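Local coordinates for MsStt7d protein (Micromonas, PDB 4IX3) that probably acts as an ATP-dependent protein kinase, this chain being the catalytic domain of a homolog of the state transition kinase Stt7, at residues H160-L174 and P245-Q259. Residues are numbered along the deposited sequence; the frame is centred on the assembly and turned at random.
With MG (magnesium ion), chain E.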
ATOM      1  N   HIS B 160     -20.714 -13.911  -6.357  1.00 11.24           N
ATOM      2  CA  HIS B 160     -21.845 -13.166  -5.832  1.00 12.71           C
ATOM      3  C   HIS B 160     -22.907 -14.051  -5.195  1.00 13.38           C
ATOM      4  O   HIS B 160     -23.521 -13.694  -4.173  1.00 14.46           O
ATOM      5  CB  HIS B 160     -22.491 -12.264  -6.889  1.00 12.26           C
ATOM      6  CG  HIS B 160     -21.529 -11.270  -7.463  1.00 12.49           C
ATOM      7  ND1 HIS B 160     -21.705 -10.663  -8.669  1.00 13.03           N
ATOM      8  CD2 HIS B 160     -20.331 -10.803  -6.960  1.00 11.03           C
ATOM      9  CE1 HIS B 160     -20.666  -9.850  -8.926  1.00 12.25           C
ATOM     10  NE2 HIS B 160     -19.812  -9.924  -7.889  1.00 11.65           N
ATOM     11  N   GLU B 161     -23.135 -15.220  -5.792  1.00 14.05           N
ATOM     12  CA  GLU B 161     -24.107 -16.201  -5.307  1.00 17.09           C
ATOM     13  C   GLU B 161     -23.775 -16.660  -3.877  1.00 16.33           C
ATOM     14  O   GLU B 161     -24.659 -16.997  -3.102  1.00 19.49           O
ATOM     15  CB  GLU B 161     -24.161 -17.393  -6.293  1.00 19.92           C
ATOM     16  CG  GLU B 161     -25.248 -18.444  -6.109  1.00 28.16           C
ATOM     17  CD  GLU B 161     -25.084 -19.605  -7.101  1.00 38.64           C
ATOM     18  OE1 GLU B 161     -24.408 -19.463  -8.161  1.00 46.22           O
ATOM     19  OE2 GLU B 161     -25.601 -20.699  -6.809  1.00 61.68           O
ATOM     20  N   CYS B 162     -22.499 -16.680  -3.535  1.00 14.03           N
ATOM     21  CA  CYS B 162     -22.125 -17.050  -2.178  0.50 16.06           C
ATOM     22  C   CYS B 162     -21.750 -15.852  -1.334  1.00 15.12           C
ATOM     23  O   CYS B 162     -21.155 -16.000  -0.254  1.00 16.46           O
ATOM     24  CB  CYS B 162     -21.064 -18.141  -2.152  0.50 17.11           C
ATOM     25  SG  CYS B 162     -19.411 -17.602  -2.630  0.50 12.30           S
ATOM     26  N   GLY B 163     -22.177 -14.667  -1.770  1.00 14.60           N
ATOM     27  CA  GLY B 163     -22.083 -13.454  -0.968  1.00 16.48           C
ATOM     28  C   GLY B 163     -20.790 -12.663  -1.086  1.00 13.19           C
ATOM     29  O   GLY B 163     -20.625 -11.693  -0.365  1.00 16.24           O
ATOM     30  N   VAL B 164     -19.877 -13.048  -1.952  1.00 13.05           N
ATOM     31  CA  VAL B 164     -18.598 -12.377  -2.075  1.00 11.32           C
ATOM     32  C   VAL B 164     -18.597 -11.358  -3.190  1.00 11.28           C
ATOM     33  O   VAL B 164     -18.982 -11.707  -4.327  1.00 11.84           O
ATOM     34  CB  VAL B 164     -17.482 -13.426  -2.289  1.00 12.46           C
ATOM     35  CG1 VAL B 164     -16.122 -12.748  -2.508  1.00 12.68           C
ATOM     36  CG2 VAL B 164     -17.437 -14.378  -1.075  1.00 15.16           C
ATOM     37  N   VAL B 165     -18.178 -10.142  -2.876  1.00 12.27           N
ATOM     38  CA  VAL B 165     -17.892  -9.123  -3.884  1.00 11.99           C
ATOM     39  C   VAL B 165     -16.388  -8.935  -3.944  1.00 10.76           C
ATOM     40  O   VAL B 165     -15.769  -8.710  -2.884  1.00 12.24           O
ATOM     41  CB  VAL B 165     -18.644  -7.806  -3.611  1.00 12.40           C
ATOM     42  CG1 VAL B 165     -18.279  -6.708  -4.605  1.00 12.45           C
ATOM     43  CG2 VAL B 165     -20.133  -8.091  -3.600  1.00 14.97           C
ATOM     44  N   HIS B 166     -15.796  -9.066  -5.120  1.00 10.68           N
ATOM     45  CA  HIS B 166     -14.331  -9.161  -5.208  1.00 10.46           C
ATOM     46  C   HIS B 166     -13.717  -7.777  -4.941  1.00 10.83           C
ATOM     47  O   HIS B 166     -12.713  -7.668  -4.216  1.00 11.78           O
ATOM     48  CB  HIS B 166     -13.974  -9.706  -6.611  1.00 11.24           C
ATOM     49  CG  HIS B 166     -12.514  -9.770  -6.853  1.00 10.42           C
ATOM     50  ND1 HIS B 166     -11.759 -10.911  -6.893  1.00 13.66           N
ATOM     51  CD2 HIS B 166     -11.653  -8.714  -7.052  1.00  8.92           C
ATOM     52  CE1 HIS B 166     -10.465 -10.577  -7.118  1.00  8.17           C
ATOM     53  NE2 HIS B 166     -10.426  -9.221  -7.244  1.00 13.55           N
ATOM     54  N   ARG B 167     -14.294  -6.746  -5.548  1.00 11.55           N
ATOM     55  CA  ARG B 167     -13.873  -5.371  -5.301  1.00 11.58           C
ATOM     56  C   ARG B 167     -12.668  -4.903  -6.121  1.00 11.35           C
ATOM     57  O   ARG B 167     -12.465  -3.699  -6.278  1.00 14.16           O
ATOM     58  CB  ARG B 167     -13.594  -5.165  -3.808  1.00 13.13           C
ATOM     59  CG  ARG B 167     -14.348  -3.996  -3.193  1.00 14.10           C
ATOM     60  CD  ARG B 167     -13.517  -3.305  -2.125  1.00 23.74           C
ATOM     61  NE  ARG B 167     -14.286  -3.059  -0.909  1.00 35.95           N
ATOM     62  CZ  ARG B 167     -14.797  -1.877  -0.574  1.00 24.88           C
ATOM     63  NH1 ARG B 167     -14.621  -0.828  -1.366  1.00 33.68           N
ATOM     64  NH2 ARG B 167     -15.484  -1.745   0.552  1.00 28.72           N
ATOM     65  N   ASP B 168     -11.864  -5.831  -6.635  1.00 11.05           N
ATOM     66  CA  ASP B 168     -10.642  -5.419  -7.352  1.00 10.76           C
ATOM     67  C   ASP B 168     -10.484  -6.167  -8.664  1.00 10.77           C
ATOM     68  O   ASP B 168      -9.406  -6.630  -9.030  1.00 12.38           O
ATOM     69  CB  ASP B 168      -9.386  -5.582  -6.454  1.00 12.62           C
ATOM     70  CG  ASP B 168      -8.199  -4.732  -6.915  1.00 12.74           C
ATOM     71  OD1 ASP B 168      -8.388  -3.857  -7.779  1.00 14.12           O
ATOM     72  OD2 ASP B 168      -7.067  -4.972  -6.422  1.00 13.98           O
ATOM     73  N   VAL B 169     -11.610  -6.250  -9.373  1.00 10.67           N
ATOM     74  CA  VAL B 169     -11.586  -6.885 -10.695  1.00 10.00           C
ATOM     75  C   VAL B 169     -10.864  -5.952 -11.671  1.00 10.85           C
ATOM     76  O   VAL B 169     -11.198  -4.747 -11.781  1.00 11.59           O
ATOM     77  CB  VAL B 169     -13.034  -7.171 -11.150  1.00 10.25           C
ATOM     78  CG1 VAL B 169     -13.070  -7.604 -12.607  1.00 11.56           C
ATOM     79  CG2 VAL B 169     -13.670  -8.220 -10.248  1.00 10.74           C
ATOM     80  N   LYS B 170      -9.912  -6.515 -12.400  1.00 10.64           N
ATOM     81  CA  LYS B 170      -9.148  -5.774 -13.394  1.00 10.38           C
ATOM     82  C   LYS B 170      -8.249  -6.780 -14.112  1.00  8.96           C
ATOM     83  O   LYS B 170      -8.003  -7.868 -13.573  1.00 10.30           O
ATOM     84  CB  LYS B 170      -8.310  -4.599 -12.790  1.00 11.57           C
ATOM     85  CG  LYS B 170      -7.370  -5.068 -11.667  1.00 11.47           C
ATOM     86  CD  LYS B 170      -6.783  -3.845 -10.989  1.00 14.08           C
ATOM     87  CE  LYS B 170      -5.814  -4.188  -9.866  1.00 14.73           C
ATOM     88  NZ  LYS B 170      -5.885  -3.153  -8.795  1.00 14.06           N
ATOM     89  N   PRO B 171      -7.709  -6.435 -15.279  1.00 10.37           N
ATOM     90  CA  PRO B 171      -6.818  -7.350 -15.982  1.00 10.97           C
ATOM     91  C   PRO B 171      -5.600  -7.821 -15.162  1.00 10.68           C
ATOM     92  O   PRO B 171      -5.180  -8.980 -15.287  1.00 11.38           O
ATOM     93  CB  PRO B 171      -6.457  -6.570 -17.255  1.00 13.13           C
ATOM     94  CG  PRO B 171      -7.695  -5.724 -17.506  1.00 12.71           C
ATOM     95  CD  PRO B 171      -8.034  -5.242 -16.110  1.00 11.55           C
ATOM     96  N   ALA B 172      -5.048  -6.969 -14.285  1.00 11.15           N
ATOM     97  CA  ALA B 172      -3.872  -7.358 -13.522  1.00 10.81           C
ATOM     98  C   ALA B 172      -4.238  -8.451 -12.514  1.00 10.40           C
ATOM     99  O   ALA B 172      -3.325  -9.086 -11.976  1.00 11.67           O
ATOM    100  CB  ALA B 172      -3.291  -6.155 -12.745  1.00 13.57           C
ATOM    101  N   ASN B 173      -5.525  -8.608 -12.186  1.00  9.26           N
ATOM    102  CA  ASN B 173      -5.993  -9.615 -11.229  1.00  9.27           C
ATOM    103  C   ASN B 173      -6.646 -10.826 -11.931  1.00  9.16           C
ATOM    104  O   ASN B 173      -7.380 -11.576 -11.277  1.00 10.03           O
ATOM    105  CB  ASN B 173      -6.919  -9.017 -10.172  1.00 10.22           C
ATOM    106  CG  ASN B 173      -6.146  -8.337  -9.060  1.00  9.99           C
ATOM    107  OD1 ASN B 173      -4.955  -8.604  -8.886  1.00 11.52           O
ATOM    108  ND2 ASN B 173      -6.821  -7.473  -8.329  1.00 11.84           N
ATOM    109  N   LEU B 174      -6.259 -11.051 -13.187  1.00  9.95           N
ATOM    110  CA  LEU B 174      -6.690 -12.263 -13.892  1.00  8.50           C
ATOM    111  C   LEU B 174      -5.453 -12.979 -14.398  1.00  9.09           C
ATOM    112  O   LEU B 174      -4.505 -12.353 -14.872  1.00 11.89           O
ATOM    113  CB  LEU B 174      -7.632 -11.867 -15.054  1.00 10.36           C
ATOM    114  CG  LEU B 174      -9.014 -11.378 -14.587  1.00 10.29           C
ATOM    115  CD1 LEU B 174      -9.720 -10.565 -15.692  1.00 12.06           C
ATOM    116  CD2 LEU B 174      -9.880 -12.563 -14.146  1.00 12.00           C
ATOM    117  N   PRO B 245     -24.217  -4.077  -3.978  1.00 18.12           N
ATOM    118  CA  PRO B 245     -22.766  -3.952  -3.954  1.00 16.39           C
ATOM    119  C   PRO B 245     -22.074  -4.790  -5.022  1.00 14.01           C
ATOM    120  O   PRO B 245     -20.973  -4.436  -5.478  1.00 16.27           O
ATOM    121  CB  PRO B 245     -22.386  -4.446  -2.558  1.00 18.13           C
ATOM    122  CG  PRO B 245     -23.529  -5.369  -2.173  1.00 17.48           C
ATOM    123  CD  PRO B 245     -24.762  -4.723  -2.777  1.00 18.49           C
ATOM    124  N   ASP B 246     -22.729  -5.865  -5.489  1.00 14.46           N
ATOM    125  CA  ASP B 246     -22.178  -6.672  -6.580  1.00 14.00           C
ATOM    126  C   ASP B 246     -21.997  -5.883  -7.877  1.00 12.08           C
ATOM    127  O   ASP B 246     -21.194  -6.253  -8.712  1.00 13.30           O
ATOM    128  CB  ASP B 246     -23.053  -7.913  -6.819  1.00 14.33           C
ATOM    129  CG  ASP B 246     -24.487  -7.537  -7.119  1.00 14.77           C
ATOM    130  OD1 ASP B 246     -24.985  -7.983  -8.172  1.00 18.01           O
ATOM    131  OD2 ASP B 246     -25.116  -6.838  -6.290  1.00 18.36           O
ATOM    132  N   ARG B 247     -22.836  -4.853  -8.044  1.00 12.19           N
ATOM    133  CA  ARG B 247     -22.735  -3.981  -9.236  1.00 12.70           C
ATOM    134  C   ARG B 247     -21.433  -3.180  -9.249  1.00 12.10           C
ATOM    135  O   ARG B 247     -21.013  -2.713 -10.315  1.00 13.46           O
ATOM    136  CB  ARG B 247     -23.948  -3.058  -9.378  1.00 14.59           C
ATOM    137  CG  ARG B 247     -25.046  -3.652 -10.245  1.00 17.59           C
ATOM    138  CD  ARG B 247     -25.538  -5.039  -9.838  1.00 17.08           C
ATOM    139  NE  ARG B 247     -26.822  -5.298 -10.478  1.00 15.61           N
ATOM    140  CZ  ARG B 247     -27.751  -6.124 -10.007  1.00 15.05           C
ATOM    141  NH1 ARG B 247     -27.470  -6.931  -8.984  1.00 17.99           N
ATOM    142  NH2 ARG B 247     -28.952  -6.171 -10.568  1.00 18.68           N
ATOM    143  N   PHE B 248     -20.693  -3.132  -8.119  1.00 12.33           N
ATOM    144  CA  PHE B 248     -19.321  -2.615  -8.190  1.00 12.98           C
ATOM    145  C   PHE B 248     -18.457  -3.488  -9.101  1.00 11.48           C
ATOM    146  O   PHE B 248     -17.691  -3.002  -9.959  1.00 12.34           O
ATOM    147  CB  PHE B 248     -18.727  -2.562  -6.767  1.00 13.87           C
ATOM    148  CG  PHE B 248     -17.348  -1.954  -6.720  1.00 13.13           C
ATOM    149  CD1 PHE B 248     -17.159  -0.651  -6.241  1.00 15.57           C
ATOM    150  CD2 PHE B 248     -16.212  -2.689  -7.025  1.00 12.95           C
ATOM    151  CE1 PHE B 248     -15.882  -0.067  -6.223  1.00 14.99           C
ATOM    152  CE2 PHE B 248     -14.940  -2.149  -6.970  1.00 14.81           C
ATOM    153  CZ  PHE B 248     -14.773  -0.811  -6.569  1.00 14.79           C
ATOM    154  N   ASP B 249     -18.619  -4.811  -8.951  1.00 11.53           N
ATOM    155  CA  ASP B 249     -17.895  -5.748  -9.809  1.00 11.69           C
ATOM    156  C   ASP B 249     -18.386  -5.708 -11.268  1.00  9.86           C
ATOM    157  O   ASP B 249     -17.591  -5.870 -12.180  1.00 10.41           O
ATOM    158  CB  ASP B 249     -18.020  -7.193  -9.314  1.00 11.20           C
ATOM    159  CG  ASP B 249     -17.179  -7.498  -8.068  1.00 11.87           C
ATOM    160  OD1 ASP B 249     -16.208  -6.759  -7.758  1.00 10.80           O
ATOM    161  OD2 ASP B 249     -17.449  -8.574  -7.469  1.00 11.48           O
ATOM    162  N   SER B 250     -19.669  -5.412 -11.462  1.00 11.01           N
ATOM    163  CA  SER B 250     -20.177  -5.290 -12.847  1.00 10.00           C
ATOM    164  C   SER B 250     -19.470  -4.160 -13.615  1.00 10.01           C
ATOM    165  O   SER B 250     -18.998  -4.347 -14.737  1.00 10.91           O
ATOM    166  CB  SER B 250     -21.658  -4.989 -12.834  1.00 11.66           C
ATOM    167  OG  SER B 250     -22.384  -6.079 -12.267  1.00 12.61           O
ATOM    168  N   TRP B 251     -19.295  -3.006 -12.942  1.00 10.79           N
ATOM    169  CA  TRP B 251     -18.607  -1.860 -13.589  1.00 11.47           C
ATOM    170  C   TRP B 251     -17.169  -2.225 -13.906  1.00 10.88           C
ATOM    171  O   TRP B 251     -16.680  -2.021 -15.012  1.00 10.95           O
ATOM    172  CB  TRP B 251     -18.649  -0.679 -12.647  1.00 13.50           C
ATOM    173  CG  TRP B 251     -17.857   0.482 -13.192  1.00 13.06           C
ATOM    174  CD1 TRP B 251     -16.493   0.716 -13.061  1.00 14.48           C
ATOM    175  CD2 TRP B 251     -18.393   1.631 -13.912  1.00 12.56           C
ATOM    176  NE1 TRP B 251     -16.120   1.845 -13.742  1.00 13.92           N
ATOM    177  CE2 TRP B 251     -17.238   2.460 -14.256  1.00 12.95           C
ATOM    178  CE3 TRP B 251     -19.658   2.004 -14.372  1.00 13.95           C
ATOM    179  CZ2 TRP B 251     -17.378   3.650 -14.966  1.00 16.73           C
ATOM    180  CZ3 TRP B 251     -19.791   3.183 -15.108  1.00 14.75           C
ATOM    181  CH2 TRP B 251     -18.660   3.970 -15.427  1.00 15.23           C
ATOM    182  N   SER B 252     -16.452  -2.854 -12.941  1.00 10.67           N
ATOM    183  CA  SER B 252     -15.089  -3.257 -13.226  1.00 10.15           C
ATOM    184  C   SER B 252     -14.986  -4.282 -14.358  1.00  9.55           C
ATOM    185  O   SER B 252     -14.074  -4.196 -15.155  1.00 10.70           O
ATOM    186  CB  SER B 252     -14.464  -3.891 -11.971  1.00 11.84           C
ATOM    187  OG  SER B 252     -14.507  -3.022 -10.853  1.00 12.31           O
ATOM    188  N   ALA B 253     -15.958  -5.201 -14.427  1.00  9.98           N
ATOM    189  CA  ALA B 253     -15.958  -6.184 -15.514  1.00  9.85           C
ATOM    190  C   ALA B 253     -16.208  -5.461 -16.869  1.00  9.46           C
ATOM    191  O   ALA B 253     -15.620  -5.867 -17.866  1.00  9.46           O
ATOM    192  CB  ALA B 253     -17.027  -7.241 -15.293  1.00 10.10           C
ATOM    193  N   GLY B 254     -17.028  -4.406 -16.884  1.00 10.16           N
ATOM    194  CA  GLY B 254     -17.166  -3.599 -18.122  1.00 10.90           C
ATOM    195  C   GLY B 254     -15.870  -2.922 -18.550  1.00 10.81           C
ATOM    196  O   GLY B 254     -15.521  -2.955 -19.716  1.00 11.13           O
ATOM    197  N   CYS B 255     -15.076  -2.475 -17.563  1.00 10.76           N
ATOM    198  CA  CYS B 255     -13.753  -1.974 -17.880  1.00 11.67           C
ATOM    199  C   CYS B 255     -12.852  -3.018 -18.469  1.00 10.92           C
ATOM    200  O   CYS B 255     -12.131  -2.748 -19.418  1.00 12.22           O
ATOM    201  CB  CYS B 255     -13.097  -1.367 -16.625  1.00 12.04           C
ATOM    202  SG  CYS B 255     -13.898   0.125 -15.960  1.00 13.61           S
ATOM    203  N   VAL B 256     -12.861  -4.233 -17.877  1.00 11.80           N
ATOM    204  CA  VAL B 256     -12.055  -5.318 -18.452  1.00 11.27           C
ATOM    205  C   VAL B 256     -12.514  -5.536 -19.909  1.00 10.75           C
ATOM    206  O   VAL B 256     -11.663  -5.708 -20.774  1.00 10.91           O
ATOM    207  CB  VAL B 256     -12.275  -6.625 -17.647  1.00  9.95           C
ATOM    208  CG1 VAL B 256     -11.640  -7.838 -18.334  1.00 10.87           C
ATOM    209  CG2 VAL B 256     -11.692  -6.468 -16.233  1.00 11.76           C
ATOM    210  N   MET B 257     -13.818  -5.606 -20.137  1.00 10.64           N
ATOM    211  CA  MET B 257     -14.315  -5.829 -21.484  1.00 10.08           C
ATOM    212  C   MET B 257     -13.843  -4.765 -22.487  1.00 11.07           C
ATOM    213  O   MET B 257     -13.410  -5.116 -23.600  1.00 11.04           O
ATOM    214  CB  MET B 257     -15.820  -5.836 -21.470  1.00 11.49           C
ATOM    215  CG  MET B 257     -16.398  -6.074 -22.873  1.00 12.17           C
ATOM    216  SD  MET B 257     -18.074  -6.655 -22.797  1.00 16.80           S
ATOM    217  CE  MET B 257     -18.484  -6.637 -24.559  1.00 16.67           C
ATOM    218  N   LEU B 258     -13.901  -3.482 -22.085  1.00 10.99           N
ATOM    219  CA  LEU B 258     -13.395  -2.424 -22.968  1.00 11.58           C
ATOM    220  C   LEU B 258     -11.953  -2.681 -23.350  1.00 11.73           C
ATOM    221  O   LEU B 258     -11.557  -2.480 -24.496  1.00 12.78           O
ATOM    222  CB  LEU B 258     -13.499  -1.070 -22.287  1.00 11.88           C
ATOM    223  CG  LEU B 258     -14.938  -0.525 -22.142  1.00 12.06           C
ATOM    224  CD1 LEU B 258     -15.051   0.570 -21.106  1.00 13.61           C
ATOM    225  CD2 LEU B 258     -15.477  -0.014 -23.494  1.00 15.94           C
ATOM    226  N   GLN B 259     -11.105  -3.019 -22.363  1.00 11.20           N
ATOM    227  CA  GLN B 259      -9.712  -3.220 -22.676  1.00 11.44           C
ATOM    228  C   GLN B 259      -9.450  -4.446 -23.539  1.00 11.38           C
ATOM    229  O   GLN B 259      -8.582  -4.418 -24.395  1.00 12.94           O
ATOM    230  CB  GLN B 259      -8.927  -3.265 -21.372  1.00 11.99           C
ATOM    231  CG  GLN B 259      -9.055  -1.978 -20.574  1.00 12.25           C
ATOM    232  CD  GLN B 259      -7.943  -1.762 -19.577  1.00 12.69           C
ATOM    233  OE1 GLN B 259      -7.129  -0.813 -19.693  1.00 17.53           O
ATOM    234  NE2 GLN B 259      -7.982  -2.547 -18.545  1.00 10.75           N
TER
HETATM  235 MG    MG E 601      -5.940  -5.508  -4.840  1.00 18.83          MG
HETATM  236  O   HOH W   1     -14.199  -5.007  -8.735  1.00 11.66           O
HETATM  237  O   HOH W   2      -7.622  -5.719  -3.652  1.00 21.20           O
HETATM  238  O   HOH W   3      -4.809  -6.235  -3.181  1.00 24.32           O
HETATM  239  O   HOH W   4      -4.227  -5.419  -5.887  1.00 21.73           O
HETATM  240  O   HOH W   5      -5.742  -3.619  -4.209  1.00 21.12           O
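Asp249, on helix 246-261, grips the catalytic loop with both carboxylate oxygens. With CG set anti to the carbonyl carbon (chi1 -74°), OD1 takes Arg167 N at 2.9 Å and OD2 takes His166 N, each through a syn lone pair. The anti lone pair of OD2 receives His160 NE2 at 2.8 Å in a nearly straight bond (174°), ring and carboxylate almost coplanar. With an alanine here, His160 NE2 and the two buried amides would probably lose their shared acceptor, loosening the His-Arg-Asp (HRD) motif of the catalytic loop. Asp246 CB covers one face of that imidazole, 3.6 Å from its centroid, and Val165 packs on Pro245 and Asp246. The edge of Phe248 meets Arg167 O, CE2 lying 3.0 Å away. Val169 CB packs 3.7 Å from Ser252 CB, and a water bridges Val169 N, Asp249 OD1 and Ser252 OG, the last also hydrogen-bonded to Tyr215 O. The far end is sparser, Leu174 CD1 4.3 Å from Val256 CG1. Asp168 turns away from the helix; its OD2 binds magnesium at 2.0 Å beside four waters and Asp188. The Asp249 carboxylate, characteristic of the protein kinase fold, thus fixes backbone just before a metal ligand, consistent with second-shell positioning of Asp168.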